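Aminotransferase (Bacillus subtilis, PDB 6L1O) is a pyridoxal-phosphate-dependent aminotransferase of the class I family, encoded in the operon for biosynthesis of the dipeptide antibiotic bacilysin. Local coordinates at residues Y153-E158 with A186-K191; A81-E86 with F250-E255; E94-L99 with D226-G231. One frame throughout, in Å; residues are numbered along the deposited sequence.

Contact 1 (Y153-E158 with A186-K191); sequences YLPDFE and AAFYAK
Phe188 leaves its helix with CG anti to the backbone N (chi1 169°), which sends the ring out toward Leu154, Pro155 and Phe157 on the facing loop. Leu154 and Phe157 answer with the other common choice, CG anti to the carbonyl carbon and beside the backbone N, and both start out toward the helix. The result is a worked example of how one aromatic residue on a helix can gather a non-helical segment through three different kinds of apolar contact.

Over one face of the Phe188 ring stands a methyl of Leu154: its CD2 lies 4.1 Å from the Phe188 ring centroid and only 3° off the normal, a CH-pi contact almost exactly over the centre. The second methyl of the fork, CD1, reaches Phe188 CD1 at the rim. Pro155 meets the far end of the same ring, where its CD comes to 3.6 Å from Phe188 CZ, while its CG sits at the edge, in the plane of the ring. Phe157 brings CE2 to 3.8 Å from Phe188 CE1. The two ring planes are near parallel, at 23°, but slid so far apart that they barely overlap, with the centroids of Phe157 and Phe188 separated by 5.8 Å.

Strands 141-146 and 168-174 supply the surroundings, through Met145, Met171 and Leu173, and Phe195, farther along helix 186-199, also meets the Phe157 ring. Asp156 OD1 accepts from the backbone N of Glu158, two residues on, an Asx turn that spans Phe157.

No hydrogen bond crosses between 153-158 and 186-191, so the loop is joined to the helix here by apolar burial and the fit of ring against methyl, proline and ring.

Contact 2 (A81-E86 with F250-E255); sequences AFYKRE and FAVGNE
The Tyr83 ring, sent out from its helix, takes a methyl of Val252 on one face: Val252 CG2 lies 4.0 Å from the Tyr83 ring centroid and 24° off its normal, a CH-pi contact displaced toward the hydroxyl end. The closest approach of that methyl is to Tyr83 CZ, at 3.7 Å. The Phe250 ring is met differently, edge-on, with Tyr83 CE2 lying in the ring plane, 3.7 Å from Phe250 CE1. Phe250 and Val252 are two apart on the strand and both point to the helix, so a single tyrosine touches both, whereas Ala251 between them points away.

Phe250 CG lies between the backbone N and the carbonyl carbon (chi1 58°), and from there the ring presents its edge to Tyr83 CE2. The Tyr83 hydroxyl passes beyond the apolar contact to hydrogen-bond Glu233 OE2 on the adjoining strand 231-236, which gives the polar end of a buried residue a partner and ties the ring to a second strand of the sheet. The ring of Tyr235, also on that strand, meets that of Phe250 with the planes nearly parallel and meets Phe82 edge-to-face, extending the aromatic cluster. Phe250 also comes within about 4 Å, side chain to side chain, of Phe237, which probably belongs to the pyridoxal phosphate site.

Aromatic and branched residues of a strand packing under a helix illustrate the general build of an alpha/beta sandwich, here helix 73-87 laid against the mixed seven-stranded sheet of the class I aminotransferase fold.

Contact 3 (E94-L99 with D226-G231); sequences ETEVAL and DAKTVG
A salt bridge between Glu96 and Lys228 spans the surface of the aminotransferase fold, linking the lead-in to strand 97-100, outermost in the sheet within this chain, with the short helix 227-230 that precedes strand 231-236. It is an example of a salt bridge whose charged atoms also bond to the backbone.

Lys228 NZ donates to Glu96 OE1 at 2.9 Å. The ammonium comes to the syn side of that oxygen, yet 29° out of the carboxylate plane, so the approach is tilted. Both side chains are extended beyond CG, and they cross at about a right angle. The lysine methylenes consequently run along the carboxylate, and Lys228 CD lies 3.3 Å from Glu96 OE2.

Neither charged group depends on the other alone. Lys228 NZ also donates to the carbonyl O of Thr90, and Glu96 OE1 also accepts from the backbone N of Asn92. The loop that follows helix 73-87 is thus held by both members of the pair, and Ile91, between those two residues, packs on both side chains. Such doubled bonding would be expected to steady the two charges.

Within the short helix, the carbonyl of Ala227 is shared by two donors: its O accepts from Gly231 N at 2.9 Å and from Val230 N at 3.2 Å.

How the contacts relate
Contacts 2 and 3 are neighbours, with centres 8 Å apart, and belong to one corner of the large sheet: strands 249-253 and 97-100 lie side by side there, joined by a hydrogen bond from Ala251 N to Ala98 O, 2.8 Å. A second hydrogen bond, from Asn254 ND2 to Lys228 O at 2.9 Å, links the end of the strand in contact 2 to the short helix of contact 3. In sequence contact 3 is nested inside contact 2, and contact 1 inside both, though its centre stands about 21 Å from contact 2 and 20 Å from contact 3. Contact 2 lies nearest the cofactor, the Phe250 side chain about 10 Å from bound pyridoxal phosphate, without touching it; contacts 1 and 3 lie away from the cofactor and substrate sites.

Contact 1 (Y153-E158 with A186-K191)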
loop_
_atom_site.group_PDB
_atom_site.type_symbol
_atom_site.label_atom_id
_atom_site.label_comp_id
_atom_site.label_asym_id
_atom_site.label_seq_id
_atom_site.Cartn_x
_atom_site.Cartn_y
_atom_site.Cartn_z
ATOM N N TYR B 153 31.889 9.492 -0.383
ATOM C CA TYR B 153 30.786 8.633 -0.686
ATOM C C TYR B 153 29.726 9.338 -1.498
ATOM O O TYR B 153 28.562 8.985 -1.450
ATOM C CB TYR B 153 30.236 8.021 0.610
ATOM C CG TYR B 153 31.174 7.091 1.307
ATOM C CD1 TYR B 153 31.461 5.839 0.792
ATOM C CD2 TYR B 153 31.660 7.397 2.564
ATOM C CE1 TYR B 153 32.260 4.937 1.486
ATOM C CE2 TYR B 153 32.471 6.515 3.247
ATOM C CZ TYR B 153 32.765 5.290 2.696
ATOM O OH TYR B 153 33.557 4.425 3.412
ATOM N N LEU B 154 30.147 10.349 -2.282
ATOM C CA LEU B 154 29.312 10.965 -3.286
ATOM C C LEU B 154 29.693 10.413 -4.697
ATOM O O LEU B 154 30.864 10.191 -4.975
ATOM C CB LEU B 154 29.534 12.454 -3.246
ATOM C CG LEU B 154 29.211 13.201 -1.934
ATOM C CD1 LEU B 154 29.606 14.680 -2.086
ATOM C CD2 LEU B 154 27.726 13.056 -1.617
ATOM N N PRO B 155 28.708 10.184 -5.570
ATOM C CA PRO B 155 29.018 9.581 -6.867
ATOM C C PRO B 155 29.737 10.636 -7.751
ATOM O O PRO B 155 29.517 11.835 -7.583
ATOM C CB PRO B 155 27.637 9.284 -7.441
ATOM C CG PRO B 155 26.771 10.363 -6.879
ATOM C CD PRO B 155 27.284 10.537 -5.473
ATOM N N ASP B 156 30.624 10.162 -8.618
ATOM C CA ASP B 156 31.234 10.986 -9.663
ATOM C C ASP B 156 30.446 10.745 -10.960
ATOM O O ASP B 156 30.592 9.702 -11.610
ATOM C CB ASP B 156 32.709 10.608 -9.839
ATOM C CG ASP B 156 33.441 11.535 -10.814
ATOM O OD1 ASP B 156 32.786 12.278 -11.598
ATOM O OD2 ASP B 156 34.696 11.485 -10.788
ATOM N N PHE B 157 29.650 11.720 -11.345
ATOM C CA PHE B 157 28.695 11.552 -12.467
ATOM C C PHE B 157 29.395 11.479 -13.832
ATOM O O PHE B 157 28.859 10.893 -14.783
ATOM C CB PHE B 157 27.681 12.680 -12.479
ATOM C CG PHE B 157 26.805 12.730 -11.243
ATOM C CD1 PHE B 157 25.980 11.656 -10.926
ATOM C CD2 PHE B 157 26.806 13.824 -10.427
ATOM C CE1 PHE B 157 25.174 11.676 -9.797
ATOM C CE2 PHE B 157 26.004 13.871 -9.275
ATOM C CZ PHE B 157 25.171 12.800 -8.983
ATOM N N GLU B 158 30.597 12.045 -13.906
ATOM C CA GLU B 158 31.418 11.981 -15.112
ATOM C C GLU B 158 32.099 10.630 -15.298
ATOM O O GLU B 158 32.570 10.334 -16.390
ATOM C CB GLU B 158 32.460 13.099 -15.072
ATOM C CG GLU B 158 31.853 14.484 -15.166
ATOM C CD GLU B 158 31.177 14.738 -16.519
ATOM O OE1 GLU B 158 31.659 14.205 -17.546
ATOM O OE2 GLU B 158 30.165 15.479 -16.567
ATOM N N ALA B 186 24.166 21.523 -0.745
ATOM C CA ALA B 186 23.426 22.185 -1.831
ATOM C C ALA B 186 24.157 22.142 -3.170
ATOM O O ALA B 186 23.545 21.867 -4.208
ATOM C CB ALA B 186 23.121 23.621 -1.463
ATOM N N ALA B 187 25.462 22.350 -3.117
ATOM C CA ALA B 187 26.311 22.267 -4.313
ATOM C C ALA B 187 26.277 20.873 -4.963
ATOM O O ALA B 187 26.216 20.750 -6.193
ATOM C CB ALA B 187 27.778 22.638 -3.978
ATOM N N PHE B 188 26.404 19.822 -4.160
ATOM C CA PHE B 188 26.299 18.477 -4.746
ATOM C C PHE B 188 24.943 18.284 -5.427
ATOM O O PHE B 188 24.866 17.780 -6.540
ATOM C CB PHE B 188 26.485 17.398 -3.723
ATOM C CG PHE B 188 26.121 16.046 -4.227
ATOM C CD1 PHE B 188 26.961 15.374 -5.085
ATOM C CD2 PHE B 188 24.912 15.472 -3.890
ATOM C CE1 PHE B 188 26.621 14.130 -5.568
ATOM C CE2 PHE B 188 24.543 14.256 -4.384
ATOM C CZ PHE B 188 25.392 13.549 -5.193
ATOM N N TYR B 189 23.895 18.740 -4.753
ATOM C CA TYR B 189 22.556 18.556 -5.271
ATOM C C TYR B 189 22.334 19.362 -6.538
ATOM O O TYR B 189 21.597 18.931 -7.413
ATOM C CB TYR B 189 21.496 18.922 -4.208
ATOM C CG TYR B 189 21.383 17.937 -3.067
ATOM C CD1 TYR B 189 21.328 16.584 -3.299
ATOM C CD2 TYR B 189 21.317 18.369 -1.739
ATOM C CE1 TYR B 189 21.240 15.696 -2.266
ATOM C CE2 TYR B 189 21.212 17.462 -0.680
ATOM C CZ TYR B 189 21.160 16.135 -0.956
ATOM O OH TYR B 189 21.069 15.212 0.080
ATOM N N ALA B 190 22.963 20.539 -6.614
ATOM C CA ALA B 190 22.854 21.379 -7.808
ATOM C C ALA B 190 23.501 20.696 -8.998
ATOM O O ALA B 190 22.978 20.728 -10.097
ATOM C CB ALA B 190 23.489 22.749 -7.559
ATOM N N LYS B 191 24.629 20.071 -8.731
ATOM C CA LYS B 191 25.394 19.334 -9.701
ATOM C C LYS B 191 24.622 18.131 -10.226
ATOM O O LYS B 191 24.505 17.912 -11.416
ATOM C CB LYS B 191 26.683 18.888 -9.011
ATOM C CG LYS B 191 27.854 18.590 -9.882
ATOM C CD LYS B 191 29.112 18.623 -9.037
ATOM C CE LYS B 191 30.331 18.051 -9.734
ATOM N NZ LYS B 191 31.539 18.278 -8.866
#

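Contact 2 (A81-E86 with F250-E255)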
loop_
_atom_site.group_PDB
_atom_site.type_symbol
_atom_site.label_atom_id
_atom_site.label_comp_id
_atom_site.label_asym_id
_atom_site.label_seq_id
_atom_site.Cartn_x
_atom_site.Cartn_y
_atom_site.Cartn_z
ATOM N N ALA B 81 4.021 23.432 4.787
ATOM C CA ALA B 81 4.443 24.279 5.905
ATOM C C ALA B 81 5.735 23.701 6.523
ATOM O O ALA B 81 6.652 24.424 6.836
ATOM C CB ALA B 81 3.357 24.377 6.945
ATOM N N PHE B 82 5.826 22.390 6.570
ATOM C CA PHE B 82 6.994 21.723 7.118
ATOM C C PHE B 82 8.243 21.962 6.259
ATOM O O PHE B 82 9.329 22.294 6.784
ATOM C CB PHE B 82 6.710 20.226 7.241
ATOM C CG PHE B 82 7.831 19.438 7.833
ATOM C CD1 PHE B 82 7.987 19.366 9.219
ATOM C CD2 PHE B 82 8.712 18.729 7.020
ATOM C CE1 PHE B 82 9.001 18.614 9.775
ATOM C CE2 PHE B 82 9.749 17.944 7.597
ATOM C CZ PHE B 82 9.878 17.892 8.958
ATOM N N TYR B 83 8.108 21.829 4.952
ATOM C CA TYR B 83 9.237 22.022 4.064
ATOM C C TYR B 83 9.743 23.471 4.057
ATOM O O TYR B 83 10.919 23.724 3.857
ATOM C CB TYR B 83 8.929 21.539 2.629
ATOM C CG TYR B 83 9.637 20.231 2.391
ATOM C CD1 TYR B 83 10.784 20.175 1.628
ATOM C CD2 TYR B 83 9.210 19.068 3.012
ATOM C CE1 TYR B 83 11.455 19.005 1.420
ATOM C CE2 TYR B 83 9.912 17.859 2.830
ATOM C CZ TYR B 83 11.032 17.846 2.030
ATOM O OH TYR B 83 11.693 16.655 1.852
ATOM N N LYS B 84 8.834 24.391 4.283
ATOM C CA LYS B 84 9.182 25.795 4.393
ATOM C C LYS B 84 9.929 26.071 5.706
ATOM O O LYS B 84 11.000 26.683 5.671
ATOM C CB LYS B 84 7.940 26.656 4.316
ATOM C CG LYS B 84 8.219 28.135 4.048
ATOM C CD LYS B 84 9.170 28.284 2.833
ATOM C CE LYS B 84 8.960 29.584 2.054
ATOM N NZ LYS B 84 8.806 30.785 2.939
ATOM N N ARG B 85 9.423 25.547 6.819
ATOM C CA ARG B 85 10.007 25.764 8.146
ATOM C C ARG B 85 11.367 25.103 8.259
ATOM O O ARG B 85 12.296 25.692 8.800
ATOM C CB ARG B 85 9.072 25.229 9.225
ATOM C CG ARG B 85 9.547 25.427 10.671
ATOM C CD ARG B 85 8.783 24.624 11.702
ATOM N NE ARG B 85 9.137 23.200 11.733
ATOM C CZ ARG B 85 8.465 22.260 12.386
ATOM N NH1 ARG B 85 7.397 22.547 13.132
ATOM N NH2 ARG B 85 8.890 21.006 12.350
ATOM N N GLU B 86 11.506 23.881 7.733
ATOM C CA GLU B 86 12.687 23.098 7.943
ATOM C C GLU B 86 13.775 23.390 6.950
ATOM O O GLU B 86 14.934 23.391 7.308
ATOM C CB GLU B 86 12.386 21.570 7.930
ATOM C CG GLU B 86 11.609 21.088 9.141
ATOM C CD GLU B 86 12.278 21.448 10.473
ATOM O OE1 GLU B 86 13.475 21.180 10.622
ATOM O OE2 GLU B 86 11.600 21.962 11.377
ATOM N N PHE B 250 5.877 10.658 2.159
ATOM C CA PHE B 250 5.366 11.460 1.083
ATOM C C PHE B 250 6.448 11.779 0.092
ATOM O O PHE B 250 7.631 11.618 0.396
ATOM C CB PHE B 250 4.653 12.721 1.609
ATOM C CG PHE B 250 5.523 13.610 2.450
ATOM C CD1 PHE B 250 6.384 14.552 1.857
ATOM C CD2 PHE B 250 5.513 13.508 3.821
ATOM C CE1 PHE B 250 7.197 15.376 2.636
ATOM C CE2 PHE B 250 6.328 14.318 4.597
ATOM C CZ PHE B 250 7.147 15.260 4.017
ATOM N N ALA B 251 6.035 12.133 -1.137
ATOM C CA ALA B 251 6.952 12.704 -2.112
ATOM C C ALA B 251 6.627 14.147 -2.343
ATOM O O ALA B 251 5.422 14.524 -2.403
ATOM C CB ALA B 251 6.941 11.968 -3.417
ATOM N N VAL B 252 7.669 14.959 -2.454
ATOM C CA VAL B 252 7.504 16.350 -2.845
ATOM C C VAL B 252 8.415 16.603 -4.038
ATOM O O VAL B 252 9.554 16.108 -4.071
ATOM C CB VAL B 252 7.826 17.345 -1.737
ATOM C CG1 VAL B 252 6.651 17.556 -0.846
ATOM C CG2 VAL B 252 9.043 16.899 -0.915
ATOM N N GLY B 253 7.909 17.341 -5.013
ATOM C CA GLY B 253 8.722 17.760 -6.154
ATOM C C GLY B 253 7.911 18.022 -7.421
ATOM O O GLY B 253 6.802 18.532 -7.357
ATOM N N ASN B 254 8.501 17.650 -8.538
ATOM C CA ASN B 254 8.012 17.977 -9.857
ATOM C C ASN B 254 6.559 17.574 -10.030
ATOM O O ASN B 254 6.208 16.398 -9.848
ATOM C CB ASN B 254 8.847 17.237 -10.872
ATOM C CG ASN B 254 8.415 17.532 -12.280
ATOM O OD1 ASN B 254 7.549 16.838 -12.800
ATOM N ND2 ASN B 254 9.003 18.587 -12.902
ATOM N N GLU B 255 5.725 18.530 -10.425
ATOM C CA GLU B 255 4.288 18.322 -10.516
ATOM C C GLU B 255 3.865 17.272 -11.538
ATOM O O GLU B 255 2.827 16.674 -11.377
ATOM C CB GLU B 255 3.551 19.654 -10.746
#

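Contact 3 (E94-L99 with D226-G231)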
loop_
_atom_site.group_PDB
_atom_site.type_symbol
_atom_site.label_atom_id
_atom_site.label_comp_id
_atom_site.label_asym_id
_atom_site.label_seq_id
_atom_site.Cartn_x
_atom_site.Cartn_y
_atom_site.Cartn_z
ATOM N N GLU B 94 -1.111 21.586 -3.484
ATOM C CA GLU B 94 -2.167 21.043 -4.305
ATOM C C GLU B 94 -1.599 20.306 -5.508
ATOM O O GLU B 94 -2.274 19.478 -6.061
ATOM C CB GLU B 94 -3.184 22.156 -4.693
ATOM C CG GLU B 94 -3.833 22.791 -3.460
ATOM C CD GLU B 94 -5.049 23.658 -3.746
ATOM O OE1 GLU B 94 -5.914 23.256 -4.551
ATOM O OE2 GLU B 94 -5.162 24.751 -3.150
ATOM N N THR B 95 -0.366 20.620 -5.915
ATOM C CA THR B 95 0.215 20.036 -7.089
ATOM C C THR B 95 1.503 19.272 -6.859
ATOM O O THR B 95 1.873 18.487 -7.685
ATOM C CB THR B 95 0.539 21.071 -8.189
ATOM O OG1 THR B 95 1.533 21.954 -7.710
ATOM C CG2 THR B 95 -0.731 21.869 -8.589
ATOM N N GLU B 96 2.199 19.525 -5.758
ATOM C CA GLU B 96 3.571 18.998 -5.646
ATOM C C GLU B 96 3.762 17.986 -4.502
ATOM O O GLU B 96 4.872 17.710 -4.122
ATOM C CB GLU B 96 4.541 20.149 -5.493
ATOM C CG GLU B 96 4.626 21.006 -6.743
ATOM C CD GLU B 96 5.575 22.224 -6.624
ATOM O OE1 GLU B 96 5.596 22.915 -5.568
ATOM O OE2 GLU B 96 6.280 22.509 -7.632
ATOM N N VAL B 97 2.690 17.453 -3.988
ATOM C CA VAL B 97 2.755 16.493 -2.874
ATOM C C VAL B 97 1.950 15.259 -3.174
ATOM O O VAL B 97 0.812 15.346 -3.596
ATOM C CB VAL B 97 2.216 17.127 -1.572
ATOM C CG1 VAL B 97 2.355 16.150 -0.394
ATOM C CG2 VAL B 97 2.946 18.442 -1.283
ATOM N N ALA B 98 2.517 14.088 -2.893
ATOM C CA ALA B 98 1.790 12.854 -2.911
ATOM C C ALA B 98 2.115 12.053 -1.654
ATOM O O ALA B 98 3.241 12.108 -1.197
ATOM C CB ALA B 98 2.111 12.037 -4.135
ATOM N N LEU B 99 1.112 11.328 -1.138
ATOM C CA LEU B 99 1.244 10.480 0.058
ATOM C C LEU B 99 1.445 9.031 -0.275
ATOM O O LEU B 99 0.899 8.513 -1.254
ATOM C CB LEU B 99 -0.033 10.595 0.920
ATOM C CG LEU B 99 -0.611 11.985 1.098
ATOM C CD1 LEU B 99 -1.832 11.971 1.990
ATOM C CD2 LEU B 99 0.445 12.866 1.696
ATOM N N ASP B 226 16.851 23.878 -10.116
ATOM C CA ASP B 226 16.454 22.826 -11.077
ATOM C C ASP B 226 16.147 21.440 -10.468
ATOM O O ASP B 226 15.929 20.480 -11.207
ATOM C CB ASP B 226 17.481 22.669 -12.211
ATOM C CG ASP B 226 17.412 23.821 -13.221
ATOM O OD1 ASP B 226 16.291 24.334 -13.504
ATOM O OD2 ASP B 226 18.484 24.196 -13.725
ATOM N N ALA B 227 16.127 21.331 -9.148
ATOM C CA ALA B 227 15.772 20.045 -8.516
ATOM C C ALA B 227 14.325 19.694 -8.850
ATOM O O ALA B 227 14.035 18.553 -9.197
ATOM C CB ALA B 227 15.974 20.117 -7.006
ATOM N N LYS B 228 13.438 20.693 -8.794
ATOM C CA LYS B 228 12.018 20.497 -9.051
ATOM C C LYS B 228 11.738 20.221 -10.515
ATOM O O LYS B 228 10.689 19.691 -10.844
ATOM C CB LYS B 228 11.183 21.718 -8.615
ATOM C CG LYS B 228 10.192 21.474 -7.491
ATOM C CD LYS B 228 9.553 22.811 -7.100
ATOM C CE LYS B 228 8.983 22.757 -5.707
ATOM N NZ LYS B 228 8.280 24.035 -5.418
ATOM N N THR B 229 12.651 20.639 -11.378
ATOM C CA THR B 229 12.567 20.407 -12.795
ATOM C C THR B 229 12.850 18.960 -13.161
ATOM O O THR B 229 12.286 18.480 -14.123
ATOM C CB THR B 229 13.599 21.298 -13.562
ATOM O OG1 THR B 229 13.406 22.670 -13.195
ATOM C CG2 THR B 229 13.449 21.121 -15.092
ATOM N N VAL B 230 13.736 18.288 -12.401
ATOM C CA VAL B 230 14.211 16.965 -12.759
ATOM C C VAL B 230 13.724 15.835 -11.823
ATOM O O VAL B 230 13.771 14.645 -12.186
ATOM C CB VAL B 230 15.736 16.900 -12.848
ATOM C CG1 VAL B 230 16.275 17.993 -13.811
ATOM C CG2 VAL B 230 16.369 17.037 -11.459
ATOM N N GLY B 231 13.217 16.179 -10.639
ATOM C CA GLY B 231 13.004 15.100 -9.684
ATOM C C GLY B 231 12.060 15.362 -8.539
ATOM O O GLY B 231 11.223 16.217 -8.591
#